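Local coordinates for protein glycerol dehydrogenase (Schizosaccharomyces pombe, PDB 1TA9) that oxidises glycerol to dihydroxyacetone with NAD(+) at a zinc-containing active site, so that the fission yeast can assimilate glycerol, at residues W350-E353 with D354-N357; N356-A359 with S360-K364. All coordinates share one frame; numbering follows the deposited sequence.

Both contacts lie on one helix, 352-364, sharing N356 and N357. Contact 1 is the amino-terminal start, farther from the centre of the chain and partly at the interface with a second subunit; its chemistry is that of a helix end, with backbone acceptors, acidic side chains, a bridging water and the indole of W350 beside D354. Contact 2 is the closing half, touched by no other chain, where a serine hydroxyl folds back on the backbone and a leucine meets a methionine. Exposed E353 and N357 give contact 1 its solvent side; buried A359, M362 and A363 turn contact 2 inward. Helices 333-347 and 407-428 flank both, and helix 223-245 also packs on contact 2.

Contact 1: W350-E353 with D354-N357; sequences WPLE and DFNN
W350 and D354 meet at the N-terminus of helix 352-364, in the helical part of this iron-containing alcohol dehydrogenase fold, with P351 at the N-cap position. Proline is tolerated there because N-H groups at a helix start have no preceding-turn carbonyl to bond to, so the missing one costs nothing within the helix. Its carbonyl O receives the N-H of F355 at 3.2 Å, with the donor in the carbonyl plane, and a weak second bond from D354 N at 3.0 Å. The next carbonyl, L352 O, takes the N-H of N356 at 2.8 Å, a nearly straight bond of 166°, and E353 O is the acceptor for N357 N.

The side chains dress this first turn. The six-membered part of the indole reaches D354, CE3 lying 3.8 Å from its CB, with the ring and carboxylate planes 88° apart; NE1 makes a weak hydrogen bond to E348. D354 runs alongside P351, and its OD1 comes 3.3 Å from P351 CD. Two acids in the first turn would be expected to interact favourably with the helix dipole.

L352 touches F355 and Y420, packs on L276 of the second subunit and makes backbone hydrogen bonds with that subunit. The amide of N356 crosses the L352 side chain, ND2 lying 4.0 Å from L352 CG. The ring of F355 meets Y420 edge-to-face. On the outer side E353 bends at chi2 (-64°), and one water joins the side chains of E353 and N357, 3.0 Å from E353 OE1 and 2.6 Å from N357 OD1.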
loop_
_atom_site.group_PDB
_atom_site.type_symbol
_atom_site.label_atom_id
_atom_site.label_comp_id
_atom_site.label_asym_id
_atom_site.label_seq_id
_atom_site.Cartn_x
_atom_site.Cartn_y
_atom_site.Cartn_z
ATOM N N TRP B 350 -18.645 -9.194 -15.175
ATOM C CA TRP B 350 -17.535 -8.391 -14.661
ATOM C C TRP B 350 -17.987 -6.935 -14.663
ATOM O O TRP B 350 -18.772 -6.531 -15.517
ATOM C CB TRP B 350 -16.316 -8.467 -15.582
ATOM C CG TRP B 350 -15.567 -9.751 -15.612
ATOM C CD1 TRP B 350 -15.980 -10.964 -15.151
ATOM C CD2 TRP B 350 -14.282 -9.960 -16.206
ATOM N NE1 TRP B 350 -15.033 -11.922 -15.427
ATOM C CE2 TRP B 350 -13.979 -11.331 -16.075
ATOM C CE3 TRP B 350 -13.358 -9.118 -16.842
ATOM C CZ2 TRP B 350 -12.785 -11.886 -16.557
ATOM C CZ3 TRP B 350 -12.169 -9.672 -17.324
ATOM C CH2 TRP B 350 -11.897 -11.042 -17.176
ATOM N N PRO B 351 -17.512 -6.133 -13.697
ATOM C CA PRO B 351 -17.911 -4.723 -13.681
ATOM C C PRO B 351 -17.399 -4.126 -15.000
ATOM O O PRO B 351 -16.421 -4.625 -15.570
ATOM C CB PRO B 351 -17.162 -4.173 -12.470
ATOM C CG PRO B 351 -17.152 -5.342 -11.531
ATOM C CD PRO B 351 -16.788 -6.490 -12.463
ATOM N N LEU B 352 -18.040 -3.071 -15.486
ATOM C CA LEU B 352 -17.625 -2.474 -16.751
ATOM C C LEU B 352 -16.139 -2.098 -16.819
ATOM O O LEU B 352 -15.496 -2.308 -17.847
ATOM C CB LEU B 352 -18.489 -1.248 -17.068
ATOM C CG LEU B 352 -18.287 -0.639 -18.459
ATOM C CD1 LEU B 352 -18.578 -1.682 -19.537
ATOM C CD2 LEU B 352 -19.212 0.562 -18.616
ATOM N N GLU B 353 -15.587 -1.551 -15.739
ATOM C CA GLU B 353 -14.170 -1.174 -15.750
ATOM C C GLU B 353 -13.272 -2.353 -16.120
ATOM O O GLU B 353 -12.313 -2.198 -16.874
ATOM C CB GLU B 353 -13.744 -0.611 -14.390
ATOM C CG GLU B 353 -14.242 0.804 -14.124
ATOM C CD GLU B 353 -13.666 1.827 -15.098
ATOM O OE1 GLU B 353 -12.429 2.025 -15.098
ATOM O OE2 GLU B 353 -14.449 2.433 -15.864
ATOM N N ASP B 354 -13.582 -3.532 -15.590
ATOM C CA ASP B 354 -12.792 -4.725 -15.886
ATOM C C ASP B 354 -12.978 -5.173 -17.330
ATOM O O ASP B 354 -12.051 -5.696 -17.951
ATOM C CB ASP B 354 -13.161 -5.846 -14.921
ATOM C CG ASP B 354 -12.762 -5.525 -13.502
ATOM O OD1 ASP B 354 -13.653 -5.413 -12.637
ATOM O OD2 ASP B 354 -11.546 -5.370 -13.262
ATOM N N PHE B 355 -14.178 -4.976 -17.867
ATOM C CA PHE B 355 -14.423 -5.326 -19.260
ATOM C C PHE B 355 -13.552 -4.396 -20.099
ATOM O O PHE B 355 -12.866 -4.839 -21.022
ATOM C CB PHE B 355 -15.904 -5.135 -19.617
ATOM C CG PHE B 355 -16.190 -5.170 -21.102
ATOM C CD1 PHE B 355 -15.963 -4.049 -21.897
ATOM C CD2 PHE B 355 -16.684 -6.327 -21.702
ATOM C CE1 PHE B 355 -16.224 -4.077 -23.271
ATOM C CE2 PHE B 355 -16.948 -6.366 -23.073
ATOM C CZ PHE B 355 -16.717 -5.240 -23.857
ATOM N N ASN B 356 -13.567 -3.110 -19.763
ATOM C CA ASN B 356 -12.781 -2.127 -20.500
ATOM C C ASN B 356 -11.290 -2.434 -20.499
ATOM O O ASN B 356 -10.608 -2.226 -21.501
ATOM C CB ASN B 356 -13.007 -0.719 -19.940
ATOM C CG ASN B 356 -14.387 -0.181 -20.260
ATOM O OD1 ASN B 356 -15.083 -0.706 -21.130
ATOM N ND2 ASN B 356 -14.786 0.877 -19.568
ATOM N N ASN B 357 -10.776 -2.926 -19.380
ATOM C CA ASN B 357 -9.357 -3.242 -19.318
ATOM C C ASN B 357 -8.987 -4.320 -20.334
ATOM O O ASN B 357 -7.930 -4.247 -20.965
ATOM C CB ASN B 357 -8.962 -3.674 -17.903
ATOM C CG ASN B 357 -8.965 -2.515 -16.921
ATOM O OD1 ASN B 357 -8.793 -1.360 -17.310
ATOM N ND2 ASN B 357 -9.137 -2.820 -15.642
HETATM O O HOH W 1 -10.713 0.410 -16.982
#

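Contact 2: N356-A359 with S360-K364; sequences NNLA and SFMAK
The hydroxyl OG of S360 sits between two backbone carbonyls, 2.8 Å from N356 O and 2.8 Å from N357 O. With one proton it can serve one carbonyl at a time. A chi1 of 56° puts OG between the backbone N and the carbonyl carbon, turning it back against the preceding turn, as serine can do inside a helix because its hydroxyl is short. The same N356 O also accepts S360 N at 2.8 Å, while N357 O takes a weak bond from F361 N.

This is the closing half of helix 352-364, in the all-helical part of the iron-containing alcohol dehydrogenase fold, and the i to i+4 backbone bonding runs on as M362 N bonds to L358 O at 3.0 Å and A363 N to A359 O at 2.9 Å. On the face toward helix 333-347, the extended chain of M362 (chi2 178°) brings its CE across L358, 3.9 Å from CG. Both side chains touch L342. A long, flexible thioether suits this spot, since M362 also packs on L234; its side chain is about 10 Å from those of the zinc ligands D232 and H315. A363, small at CB, lies against W424.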
loop_
_atom_site.group_PDB
_atom_site.type_symbol
_atom_site.label_atom_id
_atom_site.label_comp_id
_atom_site.label_asym_id
_atom_site.label_seq_id
_atom_site.Cartn_x
_atom_site.Cartn_y
_atom_site.Cartn_z
ATOM N N ASN B 356 -13.567 -3.110 -19.763
ATOM C CA ASN B 356 -12.781 -2.127 -20.500
ATOM C C ASN B 356 -11.290 -2.434 -20.499
ATOM O O ASN B 356 -10.608 -2.226 -21.501
ATOM C CB ASN B 356 -13.007 -0.719 -19.940
ATOM C CG ASN B 356 -14.387 -0.181 -20.260
ATOM O OD1 ASN B 356 -15.083 -0.706 -21.130
ATOM N ND2 ASN B 356 -14.786 0.877 -19.568
ATOM N N ASN B 357 -10.776 -2.926 -19.380
ATOM C CA ASN B 357 -9.357 -3.242 -19.318
ATOM C C ASN B 357 -8.987 -4.320 -20.334
ATOM O O ASN B 357 -7.930 -4.247 -20.965
ATOM C CB ASN B 357 -8.962 -3.674 -17.903
ATOM C CG ASN B 357 -8.965 -2.515 -16.921
ATOM O OD1 ASN B 357 -8.793 -1.360 -17.310
ATOM N ND2 ASN B 357 -9.137 -2.820 -15.642
ATOM N N LEU B 358 -9.854 -5.311 -20.507
ATOM C CA LEU B 358 -9.577 -6.382 -21.462
ATOM C C LEU B 358 -9.828 -5.914 -22.893
ATOM O O LEU B 358 -9.018 -6.164 -23.783
ATOM C CB LEU B 358 -10.439 -7.611 -21.157
ATOM C CG LEU B 358 -10.205 -8.861 -22.017
ATOM C CD1 LEU B 358 -8.747 -9.303 -21.923
ATOM C CD2 LEU B 358 -11.131 -9.979 -21.541
ATOM N N ALA B 359 -10.948 -5.233 -23.113
ATOM C CA ALA B 359 -11.277 -4.731 -24.442
ATOM C C ALA B 359 -10.204 -3.761 -24.945
ATOM O O ALA B 359 -9.846 -3.782 -26.126
ATOM C CB ALA B 359 -12.636 -4.043 -24.417
ATOM N N SER B 360 -9.694 -2.909 -24.058
ATOM C CA SER B 360 -8.662 -1.952 -24.456
ATOM C C SER B 360 -7.388 -2.682 -24.872
ATOM O O SER B 360 -6.719 -2.281 -25.829
ATOM C CB SER B 360 -8.356 -0.971 -23.317
ATOM O OG SER B 360 -7.985 -1.653 -22.137
ATOM N N PHE B 361 -7.055 -3.748 -24.149
ATOM C CA PHE B 361 -5.872 -4.541 -24.463
ATOM C C PHE B 361 -6.036 -5.168 -25.843
ATOM O O PHE B 361 -5.111 -5.146 -26.659
ATOM C CB PHE B 361 -5.674 -5.660 -23.432
ATOM C CG PHE B 361 -4.402 -6.447 -23.636
ATOM C CD1 PHE B 361 -3.177 -5.930 -23.226
ATOM C CD2 PHE B 361 -4.427 -7.689 -24.267
ATOM C CE1 PHE B 361 -1.987 -6.642 -23.445
ATOM C CE2 PHE B 361 -3.246 -8.405 -24.490
ATOM C CZ PHE B 361 -2.026 -7.879 -24.077
ATOM N N MET B 362 -7.209 -5.743 -26.097
ATOM C CA MET B 362 -7.479 -6.361 -27.389
ATOM C C MET B 362 -7.379 -5.323 -28.502
ATOM O O MET B 362 -6.818 -5.591 -29.567
ATOM C CB MET B 362 -8.866 -7.008 -27.402
ATOM C CG MET B 362 -8.976 -8.256 -26.535
ATOM S SD MET B 362 -10.648 -8.943 -26.560
ATOM C CE MET B 362 -10.427 -10.446 -25.545
ATOM N N ALA B 363 -7.920 -4.135 -28.247
ATOM C CA ALA B 363 -7.877 -3.061 -29.230
ATOM C C ALA B 363 -6.433 -2.678 -29.552
ATOM O O ALA B 363 -6.095 -2.452 -30.709
ATOM C CB ALA B 363 -8.639 -1.847 -28.715
ATOM N N LYS B 364 -5.581 -2.602 -28.532
ATOM C CA LYS B 364 -4.180 -2.242 -28.754
ATOM C C LYS B 364 -3.463 -3.290 -29.599
ATOM O O LYS B 364 -2.516 -2.974 -30.320
ATOM C CB LYS B 364 -3.452 -2.068 -27.417
ATOM C CG LYS B 364 -4.050 -0.978 -26.539
ATOM C CD LYS B 364 -3.315 -0.851 -25.207
ATOM C CE LYS B 364 -3.967 0.218 -24.338
ATOM N NZ LYS B 364 -3.254 0.395 -23.038
#